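Local coordinates for LbaCas13a H328A (C2c2) (Lachnospiraceae bacterium NK4A179, PDB 5WLH), which binds a CRISPR guide RNA and, as a Cas13a nuclease, probably uses it to find and cleave target RNA with a preference for adenines, at residues 823-828 against 1287-1292; 195-200 against 214-219; 299-304 against 393-398. All coordinates share one frame; numbering follows the deposited sequence.

Along the chain, contact 2 comes first, contact 3 follows and contact 1 is last, each closing before the next opens. Their centres form a nearly equilateral triangle, every pair about 41 Å apart. No two touch: nearest atoms are about 23 to 30 Å apart. Contacts 2 and 3 lie in the mainly helical first 420 residues, each setting a helix (193-206 or 292-311) against the segment that leads into another (218-230 or 398-417). Contact 1 spans 459 residues, joining a loop flanked by unmodelled residues to helix 1284-1294. It touches the RNA directly, whereas the other two come within about 7 to 8 Å of it, apparently joining helices nearby without touching it.

Contact 1 of 3, residues 823-828 against 1287-1292; sequences CMQKKS and ILYNIL. With nucleotides of chain B.
An RNA-binding surface built from two distant parts of the chain forms where Asn1290, on helix 1284-1294, reaches the loop at Met824 and Lys826. CG of Asn1290 is anti to the carbonyl carbon (chi1 -66°), and the amide it carries bonds to the loop through both OD1 and ND2. Its ND2 gives a hydrogen bond of 3.0 Å to Met824 O, lying in the plane of that carbonyl. Asn1290 OD1 accepts from Lys826 N at 2.8 Å, the donor standing above the amide carbonyl plane, 54° out of it. The same ND2 also donates to the phosphate of the guide, at 3.0 Å from OP1 of C30 of chain B. Met824 O takes a second bond from the ribose O2' of A29 of chain B at 2.7 Å, so protein and RNA share these polar atoms. An alanine at Asn1290 would probably leave Lys826 N without this acceptor, and Met824 O and the C30 phosphate without the bonds from ND2. The Lys826 chain bends at its third and fourth torsions, bringing NZ near Asn1290 CB, and NZ makes a salt bridge with another RNA phosphate. Gln825 CG lies 3.7 Å from Tyr1289 CE2, the two side chains crossing at about a right angle, while Gln825 NE2 bonds to a uracil base and Thr1286. Far away in the RNA sequence, Met824 SD approaches N9 of A8 of chain B at 3.5 Å.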
loop_
_atom_site.group_PDB
_atom_site.type_symbol
_atom_site.label_atom_id
_atom_site.label_comp_id
_atom_site.label_asym_id
_atom_site.label_seq_id
_atom_site.Cartn_x
_atom_site.Cartn_y
_atom_site.Cartn_z
ATOM N N CYS A 823 -0.456 -10.511 5.187
ATOM C CA CYS A 823 0.936 -10.636 4.757
ATOM C C CYS A 823 1.331 -9.501 3.817
ATOM O O CYS A 823 0.730 -9.327 2.758
ATOM C CB CYS A 823 1.175 -11.981 4.063
ATOM S SG CYS A 823 2.914 -12.281 3.623
ATOM N N MET A 824 2.365 -8.741 4.201
ATOM C CA MET A 824 2.752 -7.562 3.426
ATOM C C MET A 824 3.378 -7.920 2.093
ATOM O O MET A 824 3.421 -7.076 1.192
ATOM C CB MET A 824 3.773 -6.701 4.173
ATOM C CG MET A 824 3.399 -6.282 5.538
ATOM S SD MET A 824 4.909 -6.084 6.501
ATOM C CE MET A 824 5.399 -4.411 6.252
ATOM N N GLN A 825 3.907 -9.127 1.962
ATOM C CA GLN A 825 4.581 -9.536 0.746
ATOM C C GLN A 825 3.578 -10.217 -0.161
ATOM O O GLN A 825 2.851 -11.119 0.278
ATOM C CB GLN A 825 5.735 -10.487 1.060
ATOM C CG GLN A 825 6.923 -10.338 0.154
ATOM C CD GLN A 825 8.209 -10.757 0.831
ATOM O OE1 GLN A 825 8.560 -11.936 0.834
ATOM N NE2 GLN A 825 8.918 -9.791 1.424
ATOM N N LYS A 826 3.509 -9.760 -1.403
ATOM C CA LYS A 826 2.769 -10.507 -2.404
ATOM C C LYS A 826 3.329 -11.917 -2.498
ATOM O O LYS A 826 4.542 -12.120 -2.424
ATOM C CB LYS A 826 2.868 -9.826 -3.755
ATOM C CG LYS A 826 1.922 -10.388 -4.777
ATOM C CD LYS A 826 1.915 -9.510 -6.005
ATOM C CE LYS A 826 2.224 -8.056 -5.639
ATOM N NZ LYS A 826 1.317 -7.363 -4.651
ATOM N N LYS A 827 2.444 -12.893 -2.644
ATOM C CA LYS A 827 2.864 -14.287 -2.655
ATOM C C LYS A 827 3.139 -14.743 -4.080
ATOM O O LYS A 827 2.318 -14.540 -4.982
ATOM C CB LYS A 827 1.819 -15.185 -1.990
ATOM C CG LYS A 827 1.182 -14.578 -0.752
ATOM C CD LYS A 827 0.006 -15.415 -0.255
ATOM C CE LYS A 827 0.436 -16.369 0.854
ATOM N NZ LYS A 827 -0.685 -17.254 1.296
ATOM N N SER A 828 4.318 -15.327 -4.279
ATOM C CA SER A 828 4.665 -15.977 -5.527
ATOM C C SER A 828 4.061 -17.378 -5.564
ATOM O O SER A 828 3.445 -17.845 -4.603
ATOM C CB SER A 828 6.180 -16.049 -5.680
ATOM O OG SER A 828 6.715 -16.948 -4.721
ATOM N N ILE A 1287 7.682 -3.478 -0.913
ATOM C CA ILE A 1287 6.758 -2.820 -1.827
ATOM C C ILE A 1287 7.310 -2.843 -3.244
ATOM O O ILE A 1287 6.577 -3.096 -4.208
ATOM C CB ILE A 1287 6.473 -1.399 -1.330
ATOM C CG1 ILE A 1287 5.569 -1.487 -0.089
ATOM C CG2 ILE A 1287 5.798 -0.578 -2.419
ATOM C CD1 ILE A 1287 5.437 -0.164 0.652
ATOM N N LEU A 1288 8.614 -2.590 -3.392
ATOM C CA LEU A 1288 9.255 -2.699 -4.700
ATOM C C LEU A 1288 9.129 -4.112 -5.248
ATOM O O LEU A 1288 8.734 -4.313 -6.399
ATOM C CB LEU A 1288 10.728 -2.301 -4.590
ATOM C CG LEU A 1288 11.599 -2.562 -5.828
ATOM C CD1 LEU A 1288 11.099 -1.765 -7.004
ATOM C CD2 LEU A 1288 13.032 -2.176 -5.529
ATOM N N TYR A 1289 9.462 -5.104 -4.427
ATOM C CA TYR A 1289 9.336 -6.501 -4.846
ATOM C C TYR A 1289 7.903 -6.822 -5.285
ATOM O O TYR A 1289 7.680 -7.507 -6.295
ATOM C CB TYR A 1289 9.786 -7.384 -3.688
ATOM C CG TYR A 1289 9.423 -8.845 -3.821
ATOM C CD1 TYR A 1289 10.300 -9.739 -4.431
ATOM C CD2 TYR A 1289 8.227 -9.338 -3.305
ATOM C CE1 TYR A 1289 9.983 -11.082 -4.550
ATOM C CE2 TYR A 1289 7.901 -10.685 -3.431
ATOM C CZ TYR A 1289 8.789 -11.543 -4.049
ATOM O OH TYR A 1289 8.478 -12.876 -4.174
ATOM N N ASN A 1290 6.917 -6.325 -4.538
ATOM C CA ASN A 1290 5.518 -6.577 -4.889
ATOM C C ASN A 1290 5.166 -5.977 -6.241
ATOM O O ASN A 1290 4.450 -6.601 -7.034
ATOM C CB ASN A 1290 4.579 -5.980 -3.832
ATOM C CG ASN A 1290 4.685 -6.647 -2.490
ATOM O OD1 ASN A 1290 5.234 -7.740 -2.355
ATOM N ND2 ASN A 1290 4.136 -5.981 -1.462
ATOM N N ILE A 1291 5.617 -4.744 -6.507
ATOM C CA ILE A 1291 5.326 -4.118 -7.795
ATOM C C ILE A 1291 5.850 -4.987 -8.929
ATOM O O ILE A 1291 5.148 -5.253 -9.911
ATOM C CB ILE A 1291 5.917 -2.700 -7.851
ATOM C CG1 ILE A 1291 5.157 -1.791 -6.884
ATOM C CG2 ILE A 1291 5.893 -2.178 -9.285
ATOM C CD1 ILE A 1291 5.834 -0.422 -6.679
ATOM N N LEU A 1292 7.080 -5.476 -8.793
ATOM C CA LEU A 1292 7.630 -6.360 -9.821
ATOM C C LEU A 1292 6.866 -7.676 -9.904
ATOM O O LEU A 1292 6.590 -8.175 -11.005
ATOM C CB LEU A 1292 9.111 -6.613 -9.537
ATOM C CG LEU A 1292 9.849 -5.272 -9.571
ATOM C CD1 LEU A 1292 11.187 -5.365 -8.808
ATOM C CD2 LEU A 1292 10.076 -4.842 -11.009
ATOM P P C B 30 0.890 -3.945 -1.550
ATOM O OP1 C B 30 1.839 -4.389 -2.603
ATOM O OP2 C B 30 -0.208 -2.990 -1.864
ATOM O "O5'" C B 30 0.189 -5.215 -0.915
ATOM C "C5'" C B 30 0.911 -6.420 -0.681
ATOM C "C4'" C B 30 0.045 -7.430 0.026
ATOM O "O4'" C B 30 -0.475 -6.857 1.255
ATOM C "C3'" C B 30 -1.202 -7.870 -0.720
ATOM O "O3'" C B 30 -0.927 -8.863 -1.687
ATOM C "C2'" C B 30 -2.110 -8.365 0.399
ATOM O "O2'" C B 30 -1.742 -9.670 0.786
ATOM C "C1'" C B 30 -1.744 -7.407 1.538
ATOM N N1 C B 30 -2.717 -6.308 1.672
ATOM C C2 C B 30 -3.941 -6.628 2.255
ATOM O O2 C B 30 -4.153 -7.788 2.600
ATOM N N3 C B 30 -4.859 -5.669 2.416
ATOM C C4 C B 30 -4.586 -4.435 2.031
ATOM N N4 C B 30 -5.556 -3.541 2.225
ATOM C C5 C B 30 -3.345 -4.062 1.431
ATOM C C6 C B 30 -2.424 -5.034 1.278
ATOM P P A B 29 -0.050 1.355 1.512
ATOM O OP1 A B 29 0.329 2.151 0.303
ATOM O OP2 A B 29 -1.466 1.214 1.993
ATOM O "O5'" A B 29 0.416 -0.155 1.361
ATOM C "C5'" A B 29 1.738 -0.470 0.957
ATOM C "C4'" A B 29 2.146 -1.843 1.446
ATOM O "O4'" A B 29 1.925 -1.954 2.870
ATOM C "C3'" A B 29 1.391 -3.032 0.875
ATOM O "O3'" A B 29 1.862 -3.384 -0.410
ATOM C "C2'" A B 29 1.657 -4.097 1.922
ATOM O "O2'" A B 29 3.002 -4.533 1.835
ATOM C "C1'" A B 29 1.537 -3.267 3.196
ATOM N N9 A B 29 0.131 -3.224 3.650
ATOM C C8 A B 29 -0.748 -2.174 3.638
ATOM N N7 A B 29 -1.941 -2.492 4.114
ATOM C C5 A B 29 -1.813 -3.825 4.448
ATOM C C6 A B 29 -2.733 -4.738 4.991
ATOM N N6 A B 29 -3.987 -4.386 5.307
ATOM N N1 A B 29 -2.311 -5.990 5.194
ATOM C C2 A B 29 -1.047 -6.305 4.877
ATOM N N3 A B 29 -0.083 -5.528 4.358
ATOM C C4 A B 29 -0.547 -4.289 4.168
ATOM P P A B 8 8.394 -9.559 8.920
ATOM O OP1 A B 8 9.208 -10.820 8.723
ATOM O OP2 A B 8 6.993 -9.610 9.381
ATOM O "O5'" A B 8 9.283 -8.680 9.900
ATOM C "C5'" A B 8 8.710 -7.863 10.894
ATOM C "C4'" A B 8 8.623 -6.444 10.402
ATOM O "O4'" A B 8 7.625 -6.354 9.356
ATOM C "C3'" A B 8 8.184 -5.435 11.447
ATOM O "O3'" A B 8 9.294 -4.969 12.186
ATOM C "C2'" A B 8 7.512 -4.345 10.629
ATOM O "O2'" A B 8 8.490 -3.499 10.036
ATOM C "C1'" A B 8 6.855 -5.168 9.525
ATOM N N9 A B 8 5.480 -5.560 9.887
ATOM C C8 A B 8 4.990 -6.821 10.147
ATOM N N7 A B 8 3.703 -6.841 10.415
ATOM C C5 A B 8 3.319 -5.500 10.304
ATOM C C6 A B 8 2.086 -4.847 10.491
ATOM N N6 A B 8 0.969 -5.497 10.784
ATOM N N1 A B 8 2.039 -3.502 10.313
ATOM C C2 A B 8 3.179 -2.860 10.006
ATOM N N3 A B 8 4.393 -3.381 9.807
ATOM C C4 A B 8 4.397 -4.705 9.990
HETATM O O HOH W 1 6.213 -13.985 -2.592
#

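Contact 2 of 3, residues 195-200 against 214-219; sequences VKRGLK and PDIDVQ
Residues 195-200 run as helix, whereas 214-217 form an irregular lead-in to helix 218-230, so the pair makes up a helix-loop-helix unit; the backbones come nearest at Gly198 and Val218, CA to CA 4.7 Å. Asp217 is the N-cap of the second helix, its side chain bonded to Arg220 N. Gly198 has no side chain to hold the segments apart, and Ile216 CG2 packs against its CA at 3.5 Å. Beside it, Val218 CG2 sits 3.6 Å from Gly198 O. The two branches of Ile216 divide the work: CG2, anti to the backbone N, lies on the glycine, and CG1, anti to the carbonyl carbon (chi1 -70°), faces Arg197. There CG1 is 3.3 Å above one face of the guanidinium, offset toward its rim, and the two side chains cross at about a right angle. Ile216 CD1 extends the apolar cover to Arg197 CB at 3.7 Å. Charged partners hold the rest of the guanidinium: Arg197 NH2 forms a salt bridge with Asp213 and NH1 with Glu193, which probably fixes its rotation over the isoleucine. Asp215 pairs with Arg194, its OD2 being too far from Arg197 for a direct salt bridge. A water in the guanidinium plane spans that gap, accepting from Arg197 NH1 at 2.9 Å and donating to Asp215 OD2 at 2.6 Å.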
loop_
_atom_site.group_PDB
_atom_site.type_symbol
_atom_site.label_atom_id
_atom_site.label_comp_id
_atom_site.label_asym_id
_atom_site.label_seq_id
_atom_site.Cartn_x
_atom_site.Cartn_y
_atom_site.Cartn_z
ATOM N N VAL A 195 10.065 -25.641 28.413
ATOM C CA VAL A 195 9.069 -26.626 28.009
ATOM C C VAL A 195 9.671 -27.586 27.004
ATOM O O VAL A 195 9.475 -28.807 27.091
ATOM C CB VAL A 195 7.817 -25.930 27.438
ATOM C CG1 VAL A 195 6.815 -26.981 26.960
ATOM C CG2 VAL A 195 7.185 -25.008 28.472
ATOM N N LYS A 196 10.433 -27.050 26.045
ATOM C CA LYS A 196 11.096 -27.892 25.057
ATOM C C LYS A 196 12.116 -28.800 25.723
ATOM O O LYS A 196 12.240 -29.976 25.368
ATOM C CB LYS A 196 11.783 -27.031 23.995
ATOM C CG LYS A 196 10.838 -26.195 23.141
ATOM C CD LYS A 196 11.606 -25.192 22.274
ATOM C CE LYS A 196 12.633 -25.891 21.396
ATOM N NZ LYS A 196 13.246 -24.957 20.415
ATOM N N ARG A 197 12.860 -28.265 26.685
ATOM C CA ARG A 197 13.824 -29.095 27.399
ATOM C C ARG A 197 13.121 -30.173 28.213
ATOM O O ARG A 197 13.608 -31.304 28.297
ATOM C CB ARG A 197 14.705 -28.232 28.294
ATOM C CG ARG A 197 15.704 -27.388 27.512
ATOM C CD ARG A 197 16.285 -26.289 28.388
ATOM N NE ARG A 197 17.197 -26.823 29.398
ATOM C CZ ARG A 197 17.624 -26.148 30.464
ATOM N NH1 ARG A 197 17.229 -24.895 30.675
ATOM N NH2 ARG A 197 18.449 -26.727 31.319
ATOM N N GLY A 198 11.982 -29.839 28.824
ATOM C CA GLY A 198 11.210 -30.853 29.524
ATOM C C GLY A 198 10.734 -31.948 28.589
ATOM O O GLY A 198 10.792 -33.141 28.918
ATOM N N LEU A 199 10.283 -31.561 27.398
ATOM C CA LEU A 199 9.818 -32.555 26.440
ATOM C C LEU A 199 10.963 -33.434 25.963
ATOM O O LEU A 199 10.820 -34.659 25.875
ATOM C CB LEU A 199 9.158 -31.852 25.256
ATOM C CG LEU A 199 8.723 -32.747 24.106
ATOM C CD1 LEU A 199 7.861 -33.903 24.626
ATOM C CD2 LEU A 199 7.949 -31.889 23.120
ATOM N N LYS A 200 12.105 -32.826 25.646
ATOM C CA LYS A 200 13.250 -33.620 25.221
ATOM C C LYS A 200 13.645 -34.633 26.290
ATOM O O LYS A 200 13.902 -35.802 25.984
ATOM C CB LYS A 200 14.430 -32.718 24.891
ATOM C CG LYS A 200 15.703 -33.526 24.679
ATOM C CD LYS A 200 16.634 -32.887 23.695
ATOM C CE LYS A 200 17.726 -33.875 23.304
ATOM N NZ LYS A 200 18.765 -33.194 22.501
ATOM N N PRO A 214 19.672 -31.736 34.425
ATOM C CA PRO A 214 19.274 -31.759 35.846
ATOM C C PRO A 214 18.430 -30.567 36.293
ATOM O O PRO A 214 17.617 -30.723 37.208
ATOM C CB PRO A 214 20.622 -31.815 36.592
ATOM C CG PRO A 214 21.680 -31.423 35.562
ATOM C CD PRO A 214 21.133 -31.819 34.230
ATOM N N ASP A 215 18.585 -29.391 35.681
ATOM C CA ASP A 215 17.811 -28.221 36.083
ATOM C C ASP A 215 16.357 -28.285 35.620
ATOM O O ASP A 215 15.549 -27.441 36.024
ATOM C CB ASP A 215 18.477 -26.949 35.545
ATOM C CG ASP A 215 17.815 -25.683 36.047
ATOM O OD1 ASP A 215 17.455 -25.637 37.244
ATOM O OD2 ASP A 215 17.639 -24.741 35.244
ATOM N N ILE A 216 16.003 -29.280 34.818
ATOM C CA ILE A 216 14.685 -29.384 34.205
ATOM C C ILE A 216 13.904 -30.486 34.904
ATOM O O ILE A 216 14.429 -31.585 35.130
ATOM C CB ILE A 216 14.803 -29.658 32.697
ATOM C CG1 ILE A 216 15.352 -28.426 31.975
ATOM C CG2 ILE A 216 13.459 -30.080 32.112
ATOM C CD1 ILE A 216 14.389 -27.286 31.904
ATOM N N ASP A 217 12.651 -30.191 35.242
ATOM C CA ASP A 217 11.735 -31.155 35.837
ATOM C C ASP A 217 10.649 -31.471 34.818
ATOM O O ASP A 217 9.890 -30.576 34.430
ATOM C CB ASP A 217 11.122 -30.591 37.114
ATOM C CG ASP A 217 10.238 -31.586 37.823
ATOM O OD1 ASP A 217 10.778 -32.439 38.560
ATOM O OD2 ASP A 217 9.006 -31.513 37.648
ATOM N N VAL A 218 10.564 -32.736 34.395
ATOM C CA VAL A 218 9.596 -33.089 33.355
ATOM C C VAL A 218 8.181 -32.742 33.799
ATOM O O VAL A 218 7.391 -32.180 33.027
ATOM C CB VAL A 218 9.724 -34.575 32.972
ATOM C CG1 VAL A 218 8.471 -35.024 32.225
ATOM C CG2 VAL A 218 10.952 -34.789 32.112
ATOM N N GLN A 219 7.844 -33.047 35.052
ATOM C CA GLN A 219 6.490 -32.794 35.533
ATOM C C GLN A 219 6.155 -31.303 35.501
ATOM O O GLN A 219 5.121 -30.898 34.961
ATOM C CB GLN A 219 6.324 -33.344 36.950
ATOM C CG GLN A 219 4.908 -33.189 37.466
ATOM C CD GLN A 219 3.956 -34.123 36.751
ATOM O OE1 GLN A 219 4.182 -35.338 36.704
ATOM N NE2 GLN A 219 2.912 -33.563 36.146
HETATM O O HOH W 2 18.476 -23.658 33.036
#

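Contact 3 of 3, residues 299-304 against 393-398; sequences LRRMRR and RYFDDK
One face of helix 292-311 meets a non-helical segment that approaches most closely at Arg301 and Tyr394, whose CA atoms are 4.6 Å apart. Two arginines one helical turn apart reach consecutive carbonyls of that segment, in reverse order. Arg301 NH1 donates to Tyr394 O at 2.9 Å, with the oxygen near the guanidinium plane and the donor tilted 25° from the carbonyl plane. Arg304 NH1 donates to Arg393 O at 2.8 Å, a more bent approach with a C=O...donor angle of 130°. Arg301 NE is also paired with Asp297, a second tie likely to hold that guanidinium in position. Hydrophobic contact comes from the stem of the same residue: Arg301 CB lies over the centre of the Phe395 ring, 3.8 Å from its centroid and 13° off the normal, a CH-pi contact. Met302 CB adds an apolar contact, 4.1 Å from Phe395 CZ. Tyr394 turns its edge to the helix, CE1 lying 3.6 Å from Arg304 CB and Arg304 O near the ring plane, while one ring face is covered by the CB of its own neighbour Arg393. Just beyond, Asp397 caps helix 398-417 through Met399 N. Arginine side chains bonding to backbone carbonyls thus join helix 292-311 to an N-capped helix start, within a group of packed helices that also includes helix 429-458, against which Met302 packs.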
loop_
_atom_site.group_PDB
_atom_site.type_symbol
_atom_site.label_atom_id
_atom_site.label_comp_id
_atom_site.label_asym_id
_atom_site.label_seq_id
_atom_site.Cartn_x
_atom_site.Cartn_y
_atom_site.Cartn_z
ATOM N N LEU A 299 18.051 13.953 25.431
ATOM C CA LEU A 299 18.536 12.878 24.566
ATOM C C LEU A 299 19.800 12.250 25.129
ATOM O O LEU A 299 20.029 11.048 24.960
ATOM C CB LEU A 299 18.827 13.384 23.156
ATOM C CG LEU A 299 17.666 13.465 22.176
ATOM C CD1 LEU A 299 18.219 13.382 20.743
ATOM C CD2 LEU A 299 16.658 12.351 22.461
ATOM N N ARG A 300 20.632 13.041 25.797
ATOM C CA ARG A 300 21.833 12.470 26.397
ATOM C C ARG A 300 21.494 11.490 27.509
ATOM O O ARG A 300 22.147 10.451 27.639
ATOM C CB ARG A 300 22.721 13.590 26.929
ATOM C CG ARG A 300 24.027 13.097 27.532
ATOM C CD ARG A 300 24.991 14.276 27.712
ATOM N NE ARG A 300 25.266 14.951 26.448
ATOM C CZ ARG A 300 24.783 16.144 26.119
ATOM N NH1 ARG A 300 24.003 16.806 26.962
ATOM N NH2 ARG A 300 25.082 16.675 24.945
ATOM N N ARG A 301 20.495 11.807 28.334
ATOM C CA ARG A 301 20.093 10.871 29.374
ATOM C C ARG A 301 19.546 9.590 28.771
ATOM O O ARG A 301 19.811 8.492 29.273
ATOM C CB ARG A 301 19.056 11.506 30.292
ATOM C CG ARG A 301 19.657 12.653 31.148
ATOM C CD ARG A 301 18.578 13.455 31.827
ATOM N NE ARG A 301 19.130 14.743 32.252
ATOM C CZ ARG A 301 19.872 14.902 33.345
ATOM N NH1 ARG A 301 20.126 13.860 34.118
ATOM N NH2 ARG A 301 20.346 16.099 33.675
ATOM N N MET A 302 18.768 9.711 27.695
ATOM C CA MET A 302 18.285 8.509 27.022
ATOM C C MET A 302 19.440 7.730 26.402
ATOM O O MET A 302 19.461 6.494 26.448
ATOM C CB MET A 302 17.255 8.896 25.956
ATOM C CG MET A 302 16.510 7.718 25.394
ATOM S SD MET A 302 15.270 8.244 24.170
ATOM C CE MET A 302 16.319 8.576 22.771
ATOM N N ARG A 303 20.429 8.438 25.846
ATOM C CA ARG A 303 21.604 7.767 25.305
ATOM C C ARG A 303 22.353 7.005 26.392
ATOM O O ARG A 303 22.828 5.887 26.158
ATOM C CB ARG A 303 22.520 8.785 24.631
ATOM C CG ARG A 303 23.772 8.201 24.023
ATOM C CD ARG A 303 23.438 7.265 22.863
ATOM N NE ARG A 303 24.578 6.422 22.523
ATOM C CZ ARG A 303 24.577 5.512 21.557
ATOM N NH1 ARG A 303 23.484 5.325 20.816
ATOM N NH2 ARG A 303 25.670 4.780 21.345
ATOM N N ARG A 304 22.476 7.597 27.585
ATOM C CA ARG A 304 23.157 6.902 28.679
ATOM C C ARG A 304 22.430 5.617 29.053
ATOM O O ARG A 304 23.063 4.615 29.408
ATOM C CB ARG A 304 23.280 7.821 29.895
ATOM C CG ARG A 304 24.334 8.889 29.713
ATOM C CD ARG A 304 24.725 9.493 31.054
ATOM N NE ARG A 304 25.493 10.722 30.885
ATOM C CZ ARG A 304 24.956 11.932 30.910
ATOM N NH1 ARG A 304 23.647 12.067 31.096
ATOM N NH2 ARG A 304 25.725 13.003 30.758
ATOM N N ARG A 393 22.821 10.694 35.857
ATOM C CA ARG A 393 23.169 10.096 34.572
ATOM C C ARG A 393 21.944 9.949 33.688
ATOM O O ARG A 393 22.008 10.196 32.481
ATOM C CB ARG A 393 23.785 8.716 34.781
ATOM C CG ARG A 393 25.268 8.711 35.055
ATOM C CD ARG A 393 25.720 7.332 35.486
ATOM N NE ARG A 393 27.059 7.370 36.059
ATOM C CZ ARG A 393 27.312 7.556 37.349
ATOM N NH1 ARG A 393 26.315 7.717 38.214
ATOM N NH2 ARG A 393 28.564 7.578 37.771
ATOM N N TYR A 394 20.842 9.480 34.268
ATOM C CA TYR A 394 19.628 9.119 33.565
ATOM C C TYR A 394 18.561 10.143 33.935
ATOM O O TYR A 394 18.883 11.259 34.381
ATOM C CB TYR A 394 19.266 7.674 33.921
ATOM C CG TYR A 394 20.489 6.770 33.920
ATOM C CD1 TYR A 394 21.211 6.553 32.757
ATOM C CD2 TYR A 394 20.938 6.166 35.096
ATOM C CE1 TYR A 394 22.350 5.746 32.748
ATOM C CE2 TYR A 394 22.065 5.365 35.103
ATOM C CZ TYR A 394 22.767 5.161 33.929
ATOM O OH TYR A 394 23.885 4.362 33.920
ATOM N N PHE A 395 17.295 9.776 33.770
ATOM C CA PHE A 395 16.244 10.712 34.126
ATOM C C PHE A 395 15.976 10.677 35.627
ATOM O O PHE A 395 16.151 9.646 36.292
ATOM C CB PHE A 395 14.980 10.412 33.321
ATOM C CG PHE A 395 15.172 10.593 31.837
ATOM C CD1 PHE A 395 15.156 11.853 31.266
ATOM C CD2 PHE A 395 15.422 9.499 31.019
ATOM C CE1 PHE A 395 15.356 12.012 29.888
ATOM C CE2 PHE A 395 15.617 9.651 29.666
ATOM C CZ PHE A 395 15.589 10.911 29.092
ATOM N N ASP A 396 15.584 11.838 36.170
ATOM C CA ASP A 396 15.181 11.896 37.575
ATOM C C ASP A 396 13.990 10.991 37.851
ATOM O O ASP A 396 13.852 10.466 38.957
ATOM C CB ASP A 396 14.812 13.324 37.989
ATOM C CG ASP A 396 15.974 14.297 37.899
ATOM O OD1 ASP A 396 17.130 13.862 37.702
ATOM O OD2 ASP A 396 15.714 15.517 38.033
ATOM N N ASP A 397 13.096 10.834 36.880
ATOM C CA ASP A 397 11.890 10.045 37.081
ATOM C C ASP A 397 12.243 8.577 36.877
ATOM O O ASP A 397 12.531 8.155 35.752
ATOM C CB ASP A 397 10.800 10.498 36.117
ATOM C CG ASP A 397 9.448 9.913 36.448
ATOM O OD1 ASP A 397 9.380 8.868 37.132
ATOM O OD2 ASP A 397 8.441 10.505 36.014
ATOM N N LYS A 398 12.230 7.810 37.971
ATOM C CA LYS A 398 12.555 6.387 37.901
ATOM C C LYS A 398 11.654 5.661 36.915
ATOM O O LYS A 398 12.101 4.743 36.224
ATOM C CB LYS A 398 12.422 5.746 39.281
ATOM C CG LYS A 398 13.219 6.456 40.374
ATOM C CD LYS A 398 14.116 5.493 41.143
ATOM C CE LYS A 398 15.347 6.201 41.712
ATOM N NZ LYS A 398 16.336 6.587 40.654
#